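Local coordinates for protein omega transaminase (Pseudomonas sp., PDB 5LHA) that probably catalyses transfer of an amino group from omega-amine or beta-alanine-like donors to a keto acid, using a pyridoxal phosphate cofactor that cycles through its pyridoxamine form, at residues E12-N16 / D49-Q53; K133-Q137 / S322-H327; G146-S152 / Q223-I229; T206-I210 / D245-L250; L386-L392 / N428-P434. All coordinates share one frame; numbering follows the deposited sequence.

Contact 1 (E12-N16 / D49-Q53); sequences EKYKN and DIDGQ
A type I beta turn, running from Asp-49 to Gly-52 and joining the antiparallel strands 46-49 and 54-57, presents Ile-50 and Asp-51 to Glu-12, Tyr-14 and Lys-15 of the N-terminal loop. Ile-50 is the apolar centre of the contact. Its CG1 branch sits between the backbone N and the carbonyl carbon (chi1 59°), which carries CD1 to the loop, 3.7 Å from Lys-15 N. Ile-50 CD1 lies 4.0 Å from Tyr-14 CB, while the phenol of Tyr-14 runs off to hydrogen-bond Asp-101 of the second subunit. On the other branch, Ile-50 CG2 meets the carboxylate carbon CD of Glu-12 at 3.8 Å. The oxygens Glu-12 OE2 and Ile-50 O, 3.2 Å apart, are both acceptors, and this flank gains no polar bond. The charged link is the salt bridge from Lys-15 NZ to Asp-51 OD1 at 2.9 Å, met on the syn side and 30° out of the carboxylate plane. A long, flexible lysine suits this solvent-facing edge, since it can span the distance to the turn. Asp-49 OD1 takes a weak bond from Asp-51 N and, from above its carboxylate plane, one of 2.9 Å from Gln-53 N just beyond the turn. Ile-50 also bonds through its backbone to Val-38 of strand 37-43. A type I turn followed by a G1 bulge, with Gly-52 at positive phi, is found in many tight beta-hairpins.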
# COMPACT_ATOMS: atom_id res chain seq x y z
N GLU A 12 21.92 46.12 -10.76
CA GLU A 12 20.74 45.31 -10.46
C GLU A 12 20.64 44.94 -8.97
O GLU A 12 21.60 44.46 -8.38
CB GLU A 12 20.74 44.05 -11.32
CG GLU A 12 22.04 43.27 -11.29
CD GLU A 12 22.24 42.39 -12.52
OE1 GLU A 12 21.24 41.98 -13.15
OE2 GLU A 12 23.41 42.11 -12.87
N LYS A 13 19.45 45.14 -8.40
CA LYS A 13 19.24 45.02 -6.96
C LYS A 13 18.54 43.71 -6.58
O LYS A 13 17.56 43.70 -5.83
CB LYS A 13 18.45 46.22 -6.45
CG LYS A 13 19.17 47.54 -6.62
CD LYS A 13 20.59 47.47 -6.10
CE LYS A 13 21.28 48.81 -6.25
NZ LYS A 13 22.68 48.76 -5.75
N TYR A 14 19.04 42.59 -7.08
CA TYR A 14 18.61 41.28 -6.61
C TYR A 14 19.43 40.79 -5.42
O TYR A 14 19.15 39.71 -4.90
CB TYR A 14 18.69 40.24 -7.73
CG TYR A 14 17.62 40.41 -8.78
CD1 TYR A 14 16.34 39.91 -8.57
CD2 TYR A 14 17.87 41.08 -9.96
CE1 TYR A 14 15.34 40.07 -9.52
CE2 TYR A 14 16.89 41.25 -10.92
CZ TYR A 14 15.63 40.74 -10.70
OH TYR A 14 14.66 40.91 -11.66
N LYS A 15 20.43 41.56 -5.00
CA LYS A 15 21.27 41.14 -3.88
C LYS A 15 20.50 41.21 -2.55
O LYS A 15 20.58 40.28 -1.74
CB LYS A 15 22.53 42.00 -3.83
CG LYS A 15 23.53 41.62 -2.75
CD LYS A 15 24.78 42.48 -2.84
CE LYS A 15 25.49 42.30 -4.17
NZ LYS A 15 26.79 43.02 -4.25
N ASN A 16 19.76 42.30 -2.32
CA ASN A 16 18.89 42.41 -1.15
C ASN A 16 17.48 41.85 -1.36
O ASN A 16 16.71 41.81 -0.40
CB ASN A 16 18.77 43.87 -0.68
CG ASN A 16 20.02 44.37 0.04
OD1 ASN A 16 20.78 45.18 -0.48
ND2 ASN A 16 20.21 43.91 1.28
N ASP A 49 27.29 36.14 -12.79
CA ASP A 49 26.30 36.43 -11.78
C ASP A 49 25.92 37.91 -11.81
O ASP A 49 26.41 38.68 -12.65
CB ASP A 49 26.80 35.98 -10.40
CG ASP A 49 28.04 36.73 -9.94
OD1 ASP A 49 28.38 37.77 -10.51
OD2 ASP A 49 28.68 36.24 -8.98
N ILE A 50 25.01 38.32 -10.93
CA ILE A 50 24.57 39.71 -10.85
C ILE A 50 25.66 40.65 -10.36
O ILE A 50 25.48 41.87 -10.41
CB ILE A 50 23.35 39.88 -9.93
CG1 ILE A 50 23.68 39.39 -8.50
CG2 ILE A 50 22.14 39.19 -10.53
CD1 ILE A 50 22.68 39.80 -7.41
N ASP A 51 26.77 40.11 -9.86
CA ASP A 51 27.92 40.92 -9.48
C ASP A 51 28.95 40.99 -10.59
O ASP A 51 30.06 41.49 -10.36
CB ASP A 51 28.56 40.35 -8.21
CG ASP A 51 27.66 40.46 -6.99
OD1 ASP A 51 27.15 41.57 -6.71
OD2 ASP A 51 27.45 39.44 -6.29
N GLY A 52 28.61 40.53 -11.79
CA GLY A 52 29.51 40.59 -12.92
C GLY A 52 30.70 39.64 -12.88
O GLY A 52 31.60 39.78 -13.71
N GLN A 53 30.74 38.71 -11.93
CA GLN A 53 31.83 37.74 -11.88
C GLN A 53 31.52 36.58 -12.82
O GLN A 53 30.40 36.07 -12.84
CB GLN A 53 32.04 37.24 -10.45
CG GLN A 53 32.32 38.34 -9.44
CD GLN A 53 33.72 38.92 -9.57
OE1 GLN A 53 34.70 38.17 -9.61
NE2 GLN A 53 33.82 40.25 -9.65

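Contact 2 (K133-Q137 / S322-H327); sequences KMARQ and SHMIMH
Three polar bonds join Lys-133 and Gln-137 of helix 124-141 to His-327, Ser-322 and Met-324. Lys-133 NZ gives one to His-327 ND1 at 2.9 Å, reaching the ring edge 27° out of its plane; the ammonium also bonds Val-160 O of the second subunit. Gln-137, its CG anti to the backbone N (chi1 178°) and its chain extended, delivers NE2 to two carbonyls, Ser-322 O at 3.1 Å and Met-324 O at 3.0 Å. Both are approached from above their carbonyl planes. An amide suits this buried place because its one nitrogen can serve both oxygens without bringing a charge.

The apolar share falls to Met-134, whose twice-bent chain sets CE 4.0 Å from Ile-325 CG2. Met-134 SD lies 4.2 Å from His-327 CB and obliquely to the imidazole ring.

Met-324 and Ile-325 pair antiparallel with a strand of the second subunit. As an acceptor at ND1, the His-327 ring is probably not doubly protonated; with NE2 bonded to Thr-130 OG1, it is held at both nitrogens, at the interface with that subunit.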
# COMPACT_ATOMS: atom_id res chain seq x y z
N LYS A 133 3.99 3.76 -15.06
CA LYS A 133 2.57 3.50 -15.30
C LYS A 133 2.35 2.74 -16.61
O LYS A 133 1.46 1.88 -16.69
CB LYS A 133 1.81 4.82 -15.34
CG LYS A 133 1.66 5.50 -13.99
CD LYS A 133 0.88 6.81 -14.13
CE LYS A 133 -0.59 6.57 -14.46
NZ LYS A 133 -1.22 7.79 -15.05
N MET A 134 3.13 3.04 -17.65
CA MET A 134 2.94 2.36 -18.92
C MET A 134 3.51 0.95 -18.90
O MET A 134 3.01 0.08 -19.62
CB MET A 134 3.60 3.14 -20.06
CG MET A 134 2.99 4.51 -20.32
SD MET A 134 1.19 4.49 -20.47
CE MET A 134 1.02 3.48 -21.94
N ALA A 135 4.55 0.71 -18.09
CA ALA A 135 4.99 -0.66 -17.85
C ALA A 135 3.87 -1.49 -17.24
O ALA A 135 3.66 -2.64 -17.63
CB ALA A 135 6.23 -0.67 -16.95
N ARG A 136 3.14 -0.90 -16.28
CA ARG A 136 1.95 -1.55 -15.74
C ARG A 136 0.93 -1.84 -16.83
O ARG A 136 0.32 -2.92 -16.84
CB ARG A 136 1.32 -0.67 -14.65
CG ARG A 136 2.14 -0.50 -13.37
CD ARG A 136 1.86 -1.62 -12.39
NE ARG A 136 2.49 -1.45 -11.08
CZ ARG A 136 1.90 -0.96 -9.99
NH1 ARG A 136 0.63 -0.58 -10.00
NH2 ARG A 136 2.60 -0.88 -8.88
N GLN A 137 0.72 -0.90 -17.75
CA GLN A 137 -0.27 -1.11 -18.81
C GLN A 137 0.14 -2.21 -19.78
O GLN A 137 -0.69 -3.02 -20.19
CB GLN A 137 -0.54 0.19 -19.57
CG GLN A 137 -1.52 0.00 -20.71
CD GLN A 137 -2.18 1.28 -21.17
OE1 GLN A 137 -2.06 2.32 -20.52
NE2 GLN A 137 -2.89 1.20 -22.29
N SER A 322 -7.68 -2.23 -22.47
CA SER A 322 -6.23 -2.27 -22.30
C SER A 322 -5.47 -1.59 -23.44
O SER A 322 -4.27 -1.35 -23.29
CB SER A 322 -5.75 -3.71 -22.17
OG SER A 322 -5.88 -4.42 -23.39
N HIS A 323 -6.13 -1.27 -24.55
CA HIS A 323 -5.50 -0.49 -25.61
C HIS A 323 -5.81 1.00 -25.49
O HIS A 323 -5.41 1.77 -26.37
CB HIS A 323 -5.91 -0.98 -27.00
CG HIS A 323 -7.39 -0.91 -27.27
ND1 HIS A 323 -8.14 -2.02 -27.60
CD2 HIS A 323 -8.25 0.13 -27.25
CE1 HIS A 323 -9.39 -1.66 -27.79
NE2 HIS A 323 -9.49 -0.36 -27.57
N MET A 324 -6.54 1.40 -24.44
CA MET A 324 -6.78 2.80 -24.13
C MET A 324 -5.60 3.37 -23.35
O MET A 324 -5.30 2.91 -22.25
CB MET A 324 -8.07 2.95 -23.32
CG MET A 324 -9.31 2.44 -24.03
SD MET A 324 -9.69 3.35 -25.53
CE MET A 324 -10.32 4.88 -24.83
N ILE A 325 -4.94 4.38 -23.91
CA ILE A 325 -3.79 5.01 -23.27
C ILE A 325 -4.31 6.30 -22.63
O ILE A 325 -4.40 7.35 -23.27
CB ILE A 325 -2.66 5.26 -24.26
CG1 ILE A 325 -2.15 3.93 -24.82
CG2 ILE A 325 -1.52 6.05 -23.60
CD1 ILE A 325 -1.06 4.09 -25.84
N MET A 326 -4.67 6.21 -21.35
CA MET A 326 -5.25 7.34 -20.61
C MET A 326 -4.20 8.10 -19.81
O MET A 326 -4.46 8.57 -18.70
CB MET A 326 -6.37 6.85 -19.70
CG MET A 326 -7.58 6.30 -20.43
SD MET A 326 -8.19 7.42 -21.71
CE MET A 326 -7.68 6.53 -23.17
N HIS A 327 -3.00 8.25 -20.36
CA HIS A 327 -1.90 8.90 -19.68
C HIS A 327 -1.24 9.91 -20.62
O HIS A 327 -0.99 9.60 -21.79
CB HIS A 327 -0.86 7.89 -19.20
CG HIS A 327 0.31 8.50 -18.52
ND1 HIS A 327 0.26 8.96 -17.23
CD2 HIS A 327 1.56 8.78 -18.97
CE1 HIS A 327 1.43 9.47 -16.90
NE2 HIS A 327 2.24 9.38 -17.94

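Contact 3 (G146-S152 / Q223-I229); sequences GRTRFLS and QTIAALI
Thr-224 O is gripped by two successive backbone donors, Thr-148 N at 2.8 Å and Arg-149 N at 2.7 Å; the second lies in the carbonyl plane, the first well above it. Next, Arg-149 O receives Ala-226 N at 2.6 Å and, weakly, Ala-227 N. Two residues thus face one, the beta bulge that shifts the register between Arg-149 and Phe-150. Beyond it the ladder is regular, with Leu-151 N donating to Ala-227 O and Leu-151 O accepting from Ile-229 N. These are neighbouring parallel strands of the central sheet in the large domain of a fold type I transaminase.

On one face Leu-151 CG meets Ile-225 CG2 at 4.1 Å, and its CB packs on Leu-228. On the other, Phe-150 packs on Ala-227, and Phe-150 CE1 lies 3.8 Å from CB of the bulge residue Ala-226, where a small alanine lets the ring come close. Arg-147, turned at chi2 (-99°), crosses the neighbouring strand and sends NH1 to Ile-225 O, 3.2 Å away with an N-H...O angle of 173°.

Further out, Arg-147 NH2 bonds His-257 O, and its guanidinium makes a cation-pi contact with Trp-139. Arg-136 NE of helix 124-141 holds Thr-148 O, which lies over the centre of the Phe-150 ring.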
# COMPACT_ATOMS: atom_id res chain seq x y z
N GLY A 146 -0.78 -9.65 -12.80
CA GLY A 146 0.02 -9.91 -11.62
C GLY A 146 1.38 -9.25 -11.62
O GLY A 146 2.03 -9.20 -10.56
N ARG A 147 1.82 -8.75 -12.77
CA ARG A 147 3.13 -8.11 -12.95
C ARG A 147 3.05 -6.65 -12.52
O ARG A 147 2.71 -5.77 -13.32
CB ARG A 147 3.56 -8.26 -14.40
CG ARG A 147 3.77 -9.72 -14.83
CD ARG A 147 5.25 -10.05 -14.78
NE ARG A 147 5.62 -11.16 -15.64
CZ ARG A 147 6.87 -11.48 -15.94
NH1 ARG A 147 7.88 -10.76 -15.45
NH2 ARG A 147 7.12 -12.51 -16.72
N THR A 148 3.39 -6.37 -11.26
CA THR A 148 3.16 -5.04 -10.70
C THR A 148 4.37 -4.41 -10.01
O THR A 148 4.48 -3.18 -9.92
CB THR A 148 1.97 -5.14 -9.73
OG1 THR A 148 1.56 -3.84 -9.29
CG2 THR A 148 2.33 -5.98 -8.53
N ARG A 149 5.29 -5.22 -9.49
CA ARG A 149 6.39 -4.72 -8.70
C ARG A 149 7.51 -4.14 -9.57
O ARG A 149 7.66 -4.49 -10.75
CB ARG A 149 6.93 -5.85 -7.82
CG ARG A 149 5.92 -6.33 -6.78
CD ARG A 149 6.45 -7.59 -6.14
NE ARG A 149 5.57 -8.11 -5.10
CZ ARG A 149 5.64 -9.35 -4.62
NH1 ARG A 149 6.50 -10.22 -5.13
NH2 ARG A 149 4.81 -9.73 -3.65
N PHE A 150 8.31 -3.27 -8.97
CA PHE A 150 9.41 -2.60 -9.66
C PHE A 150 10.70 -2.83 -8.88
O PHE A 150 10.71 -2.81 -7.65
CB PHE A 150 9.17 -1.08 -9.80
CG PHE A 150 7.94 -0.70 -10.60
CD1 PHE A 150 7.79 -1.09 -11.91
CD2 PHE A 150 6.95 0.10 -10.04
CE1 PHE A 150 6.66 -0.71 -12.65
CE2 PHE A 150 5.83 0.48 -10.76
CZ PHE A 150 5.69 0.07 -12.07
N LEU A 151 11.80 -3.04 -9.60
CA LEU A 151 13.13 -3.12 -9.00
C LEU A 151 13.95 -1.88 -9.37
O LEU A 151 13.83 -1.36 -10.48
CB LEU A 151 13.88 -4.37 -9.46
CG LEU A 151 13.23 -5.75 -9.24
CD1 LEU A 151 14.09 -6.88 -9.81
CD2 LEU A 151 12.92 -6.00 -7.78
N SER A 152 14.80 -1.45 -8.45
CA SER A 152 15.74 -0.37 -8.74
C SER A 152 16.96 -0.56 -7.85
O SER A 152 17.01 -1.48 -7.01
CB SER A 152 15.11 1.03 -8.58
OG SER A 152 14.77 1.34 -7.23
N GLN A 223 6.69 -13.60 -11.75
CA GLN A 223 5.36 -13.26 -12.24
C GLN A 223 4.74 -12.04 -11.57
O GLN A 223 3.68 -11.60 -12.01
CB GLN A 223 4.43 -14.47 -12.10
CG GLN A 223 4.11 -14.88 -10.66
CD GLN A 223 5.18 -15.77 -10.03
OE1 GLN A 223 6.26 -15.97 -10.59
NE2 GLN A 223 4.89 -16.29 -8.84
N THR A 224 5.36 -11.48 -10.54
CA THR A 224 4.84 -10.26 -9.91
C THR A 224 5.61 -8.99 -10.30
O THR A 224 5.22 -7.90 -9.87
CB THR A 224 4.84 -10.41 -8.39
OG1 THR A 224 6.19 -10.53 -7.91
CG2 THR A 224 4.05 -11.62 -7.97
N ILE A 225 6.64 -9.10 -11.12
CA ILE A 225 7.58 -8.00 -11.34
C ILE A 225 7.36 -7.40 -12.72
O ILE A 225 7.44 -8.10 -13.74
CB ILE A 225 9.03 -8.48 -11.16
CG1 ILE A 225 9.19 -9.12 -9.77
CG2 ILE A 225 10.00 -7.32 -11.31
CD1 ILE A 225 10.51 -9.81 -9.55
N ALA A 226 7.07 -6.09 -12.75
CA ALA A 226 6.79 -5.40 -14.01
C ALA A 226 8.06 -4.94 -14.71
O ALA A 226 8.23 -5.17 -15.91
CB ALA A 226 5.86 -4.21 -13.76
N ALA A 227 8.97 -4.29 -13.98
CA ALA A 227 10.14 -3.74 -14.64
C ALA A 227 11.27 -3.52 -13.64
O ALA A 227 11.05 -3.46 -12.42
CB ALA A 227 9.80 -2.43 -15.35
N LEU A 228 12.48 -3.45 -14.18
CA LEU A 228 13.67 -3.00 -13.47
C LEU A 228 14.15 -1.71 -14.11
O LEU A 228 14.29 -1.63 -15.33
CB LEU A 228 14.78 -4.07 -13.54
CG LEU A 228 16.12 -3.89 -12.82
CD1 LEU A 228 16.70 -5.26 -12.50
CD2 LEU A 228 17.12 -3.10 -13.64
N ILE A 229 14.43 -0.70 -13.28
CA ILE A 229 14.87 0.60 -13.77
C ILE A 229 16.26 0.90 -13.23
O ILE A 229 16.54 0.67 -12.05
CB ILE A 229 13.87 1.72 -13.38
CG1 ILE A 229 14.33 3.06 -13.93
CG2 ILE A 229 13.61 1.74 -11.87
CD1 ILE A 229 13.26 4.13 -13.88

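Contact 4 (T206-I210 / D245-L250); sequences TAHCI and DYWPRL
The phenol ring of Tyr-246 has Thr-206 CG2 at its edge, near the ring plane, while Cys-209 CB and Ile-210 CD1 approach obliquely, both towards CE1, at 3.9 and 4.1 Å. The guanidinium of Arg-249 is the second flat group: Ile-210 lies over one of its faces through CG1, and Ala-207 comes in obliquely near NH1. These groups join helices 202-220 and 246-256, which precede and follow strand 225-230 in the chain and form part of the helical layer packed against the central sheet of the alpha/beta large domain. The two short segments run roughly parallel, at 27°, with axes 10.1 Å apart.

Ile-210 fits between the aromatic and the arginine because its two branches serve different partners. CG1, beside the backbone N (chi1 -67°), leads CD1 to Tyr-246 and to Leu-250, whereas Ile-210 CG2 touches Arg-249 NH2 at 3.6 Å. Arg-249, bent at chi3, reaches across to the other helix, with its CD 4.0 Å from Thr-206 CG2. Shortened to an alanine, Arg-249 would lose its stem and guanidinium, which is likely to uncover Ile-210 CG2 and Thr-206 CG2.

Leu-250 continues inward to Leu-228 of the sheet. Just before helix 246-256, Asp-245 OD1 stands 3.1 Å from Thr-206 OG1, with Pro-202 O the other acceptor within reach of the same hydroxyl.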
# COMPACT_ATOMS: atom_id res chain seq x y z
N THR A 206 30.36 -7.41 -10.17
CA THR A 206 29.21 -7.68 -11.01
C THR A 206 28.54 -8.99 -10.64
O THR A 206 27.31 -9.07 -10.55
CB THR A 206 29.62 -7.70 -12.48
OG1 THR A 206 30.05 -6.39 -12.87
CG2 THR A 206 28.47 -8.15 -13.38
N ALA A 207 29.35 -10.04 -10.41
CA ALA A 207 28.81 -11.36 -10.11
C ALA A 207 28.04 -11.38 -8.79
O ALA A 207 26.98 -12.00 -8.70
CB ALA A 207 29.94 -12.39 -10.09
N HIS A 208 28.57 -10.71 -7.77
CA HIS A 208 27.86 -10.57 -6.50
C HIS A 208 26.50 -9.91 -6.72
O HIS A 208 25.48 -10.35 -6.18
CB HIS A 208 28.69 -9.76 -5.51
CG HIS A 208 29.84 -10.52 -4.91
ND1 HIS A 208 29.68 -11.73 -4.27
CD2 HIS A 208 31.16 -10.23 -4.86
CE1 HIS A 208 30.86 -12.15 -3.85
NE2 HIS A 208 31.78 -11.26 -4.20
N CYS A 209 26.47 -8.84 -7.53
CA CYS A 209 25.24 -8.07 -7.69
C CYS A 209 24.20 -8.87 -8.46
O CYS A 209 23.03 -8.92 -8.07
CB CYS A 209 25.55 -6.76 -8.41
SG CYS A 209 26.55 -5.59 -7.44
N ILE A 210 24.62 -9.54 -9.54
CA ILE A 210 23.70 -10.35 -10.35
C ILE A 210 23.14 -11.51 -9.54
O ILE A 210 21.94 -11.80 -9.61
CB ILE A 210 24.42 -10.83 -11.62
CG1 ILE A 210 24.72 -9.64 -12.51
CG2 ILE A 210 23.58 -11.83 -12.37
CD1 ILE A 210 23.47 -8.93 -12.94
N ASP A 245 30.64 -5.42 -17.60
CA ASP A 245 29.79 -6.58 -17.79
C ASP A 245 28.49 -6.52 -16.99
O ASP A 245 27.67 -7.43 -17.10
CB ASP A 245 30.56 -7.86 -17.46
CG ASP A 245 31.25 -7.79 -16.11
OD1 ASP A 245 31.44 -6.66 -15.60
OD2 ASP A 245 31.60 -8.85 -15.57
N TYR A 246 28.29 -5.48 -16.17
CA TYR A 246 27.09 -5.43 -15.34
C TYR A 246 25.81 -5.27 -16.16
O TYR A 246 24.85 -6.04 -15.99
CB TYR A 246 27.19 -4.32 -14.30
CG TYR A 246 25.95 -4.21 -13.45
CD1 TYR A 246 25.63 -5.19 -12.52
CD2 TYR A 246 25.09 -3.12 -13.57
CE1 TYR A 246 24.49 -5.10 -11.73
CE2 TYR A 246 23.95 -3.02 -12.79
CZ TYR A 246 23.66 -4.01 -11.87
OH TYR A 246 22.53 -3.91 -11.09
N TRP A 247 25.75 -4.25 -17.02
CA TRP A 247 24.52 -4.01 -17.78
C TRP A 247 24.21 -5.14 -18.76
O TRP A 247 23.03 -5.50 -18.91
CB TRP A 247 24.58 -2.66 -18.50
CG TRP A 247 24.01 -1.55 -17.65
CD1 TRP A 247 24.64 -0.90 -16.62
CD2 TRP A 247 22.68 -1.02 -17.71
NE1 TRP A 247 23.79 0.03 -16.06
CE2 TRP A 247 22.58 -0.03 -16.71
CE3 TRP A 247 21.57 -1.27 -18.52
CZ2 TRP A 247 21.42 0.71 -16.50
CZ3 TRP A 247 20.42 -0.54 -18.31
CH2 TRP A 247 20.35 0.44 -17.31
N PRO A 248 25.20 -5.73 -19.45
CA PRO A 248 24.89 -6.93 -20.24
C PRO A 248 24.30 -8.08 -19.43
O PRO A 248 23.39 -8.77 -19.91
CB PRO A 248 26.25 -7.29 -20.86
CG PRO A 248 26.94 -5.98 -20.99
CD PRO A 248 26.54 -5.21 -19.77
N ARG A 249 24.80 -8.32 -18.22
CA ARG A 249 24.23 -9.37 -17.39
C ARG A 249 22.93 -8.94 -16.73
O ARG A 249 22.17 -9.80 -16.27
CB ARG A 249 25.23 -9.82 -16.33
CG ARG A 249 26.49 -10.44 -16.91
CD ARG A 249 27.35 -11.05 -15.82
NE ARG A 249 26.60 -12.05 -15.06
CZ ARG A 249 27.14 -12.88 -14.16
NH1 ARG A 249 28.44 -12.83 -13.90
NH2 ARG A 249 26.37 -13.75 -13.52
N LEU A 250 22.67 -7.63 -16.67
CA LEU A 250 21.35 -7.14 -16.31
C LEU A 250 20.32 -7.52 -17.37
O LEU A 250 19.28 -8.11 -17.07
CB LEU A 250 21.40 -5.62 -16.14
CG LEU A 250 20.47 -4.97 -15.12
CD1 LEU A 250 20.67 -5.62 -13.77
CD2 LEU A 250 20.77 -3.49 -15.07

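Contact 5 (L386-L392 / N428-P434); sequences LMIALDL and NKIILSP
Leu-390 and Ile-430 form a hydrogen-bonded pair in the antiparallel ladder between strands 387-393 and 429-432, in the mixed sheet that joins strands 37-43, 46-49 and 54-57 to the C-terminal strands, apart from the central sheet of the large domain. Their bonds, Leu-390 N to Ile-430 O at 2.9 Å and Ile-430 N to Leu-390 O at 3.0 Å, are repeated at Ile-388 and Leu-432. The tight part is the face carrying these four residues: Leu-390 turns CD1 back across the ladder (chi2 93°), 3.8 Å from Ile-430 CB and 3.9 Å from Leu-432 CG. Branched aliphatic residues suit this buried face, which Val-381 of strand 378-384 also lines. On the opposite face Ala-389 is small enough for Ile-431 CD1 to reach its CB at 3.7 Å.

The polar end lies at buried Asn-428 and partly exposed Lys-429. Asn-428 ND2 bonds Asp-391 OD1 weakly and Leu-392 O at a very short, doubtful 2.5 Å. With the amide of Asn-428 replaced by the methyl of an alanine, Lys-429 NZ would probably lose its acceptor and Leu-392 O its side-chain donor. Asp-391 OD2 forms salt bridges with Arg-194 and Arg-382. Lys-429 NZ instead turns at chi4 towards its neighbour, giving a bond of 2.7 Å to Asn-428 OD1.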
# COMPACT_ATOMS: atom_id res chain seq x y z
N LEU A 386 31.73 13.02 -19.64
CA LEU A 386 31.76 14.28 -18.89
C LEU A 386 30.83 14.29 -17.69
O LEU A 386 30.20 15.31 -17.39
CB LEU A 386 31.45 15.46 -19.81
CG LEU A 386 32.63 15.81 -20.72
CD1 LEU A 386 32.22 16.81 -21.79
CD2 LEU A 386 33.79 16.33 -19.88
N MET A 387 30.73 13.16 -16.98
CA MET A 387 30.21 13.12 -15.61
C MET A 387 31.29 12.52 -14.71
O MET A 387 31.79 11.42 -14.99
CB MET A 387 28.91 12.32 -15.52
CG MET A 387 28.93 10.93 -16.12
SD MET A 387 27.28 10.35 -16.54
CE MET A 387 26.43 10.42 -14.97
N ILE A 388 31.67 13.26 -13.68
CA ILE A 388 32.76 12.90 -12.79
C ILE A 388 32.35 13.27 -11.37
O ILE A 388 31.62 14.24 -11.16
CB ILE A 388 34.08 13.59 -13.19
CG1 ILE A 388 34.63 13.00 -14.49
CG2 ILE A 388 35.13 13.49 -12.09
CD1 ILE A 388 35.67 13.87 -15.16
N ALA A 389 32.79 12.48 -10.40
CA ALA A 389 32.57 12.80 -9.00
C ALA A 389 33.86 12.64 -8.21
O ALA A 389 34.61 11.68 -8.41
CB ALA A 389 31.49 11.91 -8.37
N LEU A 390 34.11 13.60 -7.33
CA LEU A 390 35.20 13.52 -6.37
C LEU A 390 34.59 13.11 -5.03
O LEU A 390 33.72 13.80 -4.51
CB LEU A 390 35.93 14.86 -6.26
CG LEU A 390 36.52 15.45 -7.55
CD1 LEU A 390 35.52 16.39 -8.21
CD2 LEU A 390 37.84 16.17 -7.29
N ASP A 391 35.01 11.96 -4.51
CA ASP A 391 34.41 11.41 -3.30
C ASP A 391 35.25 11.80 -2.08
O ASP A 391 36.35 11.28 -1.88
CB ASP A 391 34.24 9.90 -3.43
CG ASP A 391 33.20 9.36 -2.49
OD1 ASP A 391 33.17 9.82 -1.32
OD2 ASP A 391 32.40 8.51 -2.93
N LEU A 392 34.71 12.68 -1.24
CA LEU A 392 35.43 13.18 -0.09
C LEU A 392 35.09 12.31 1.12
O LEU A 392 33.91 12.04 1.39
CB LEU A 392 35.09 14.64 0.19
CG LEU A 392 35.20 15.68 -0.93
CD1 LEU A 392 34.79 17.06 -0.42
CD2 LEU A 392 36.61 15.75 -1.56
N ASN A 428 28.75 14.35 0.17
CA ASN A 428 30.19 14.40 0.38
C ASN A 428 30.96 14.39 -0.94
O ASN A 428 32.18 14.19 -0.92
CB ASN A 428 30.63 13.24 1.25
CG ASN A 428 30.60 11.92 0.52
OD1 ASN A 428 29.55 11.45 0.08
ND2 ASN A 428 31.77 11.29 0.38
N LYS A 429 30.28 14.61 -2.06
CA LYS A 429 30.86 14.44 -3.38
C LYS A 429 30.71 15.71 -4.20
O LYS A 429 29.64 16.33 -4.21
CB LYS A 429 30.18 13.27 -4.11
CG LYS A 429 29.99 12.03 -3.25
CD LYS A 429 29.27 10.92 -3.99
CE LYS A 429 29.05 9.71 -3.09
NZ LYS A 429 28.27 10.09 -1.87
N ILE A 430 31.78 16.09 -4.90
CA ILE A 430 31.75 17.21 -5.84
C ILE A 430 31.46 16.65 -7.22
O ILE A 430 32.19 15.78 -7.72
CB ILE A 430 33.07 17.99 -5.84
CG1 ILE A 430 33.53 18.36 -4.43
CG2 ILE A 430 32.92 19.25 -6.68
CD1 ILE A 430 32.79 19.54 -3.83
N ILE A 431 30.39 17.13 -7.85
CA ILE A 431 29.99 16.70 -9.19
C ILE A 431 30.52 17.68 -10.22
O ILE A 431 30.34 18.90 -10.08
CB ILE A 431 28.46 16.56 -9.30
CG1 ILE A 431 27.91 15.55 -8.29
CG2 ILE A 431 28.05 16.20 -10.72
CD1 ILE A 431 28.70 14.27 -8.19
N LEU A 432 31.16 17.15 -11.26
CA LEU A 432 31.56 17.89 -12.45
C LEU A 432 30.69 17.43 -13.61
O LEU A 432 30.66 16.23 -13.91
CB LEU A 432 33.04 17.63 -12.76
CG LEU A 432 34.02 17.69 -11.58
CD1 LEU A 432 35.46 17.50 -12.03
CD2 LEU A 432 33.86 18.97 -10.78
N SER A 433 29.98 18.35 -14.26
CA SER A 433 29.14 17.96 -15.39
C SER A 433 28.99 19.10 -16.40
O SER A 433 27.89 19.62 -16.63
CB SER A 433 27.77 17.49 -14.91
OG SER A 433 27.03 18.54 -14.31
N PRO A 434 30.09 19.51 -17.04
CA PRO A 434 30.07 20.70 -17.89
C PRO A 434 29.40 20.42 -19.22
O PRO A 434 29.07 19.26 -19.52
CB PRO A 434 31.56 21.00 -18.07
CG PRO A 434 32.18 19.64 -18.07
CD PRO A 434 31.41 18.85 -17.05

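In the fold
Contact 1 is the surface member, charged side chains around a single isoleucine, far from the rest: its centre is 27 Å from that of contact 5 and 48 to 49 Å from the others. Contacts 2, 4 and 5 are buried and contact 3 partly so. Contacts 2, 3 and 4 belong together in the large domain: the helices of contacts 2 and 4 pack against the sheet of contact 3, Ala-135 meeting Ala-227 on the side of contact 2. Contacts 3 and 5 are both strand ladders, one parallel with a bulge, the other regular and antiparallel in the second sheet. Contact 4 relies mainly on apolar and stem packing, whereas contact 2, beside another subunit, depends chiefly on side-chain hydrogen bonds.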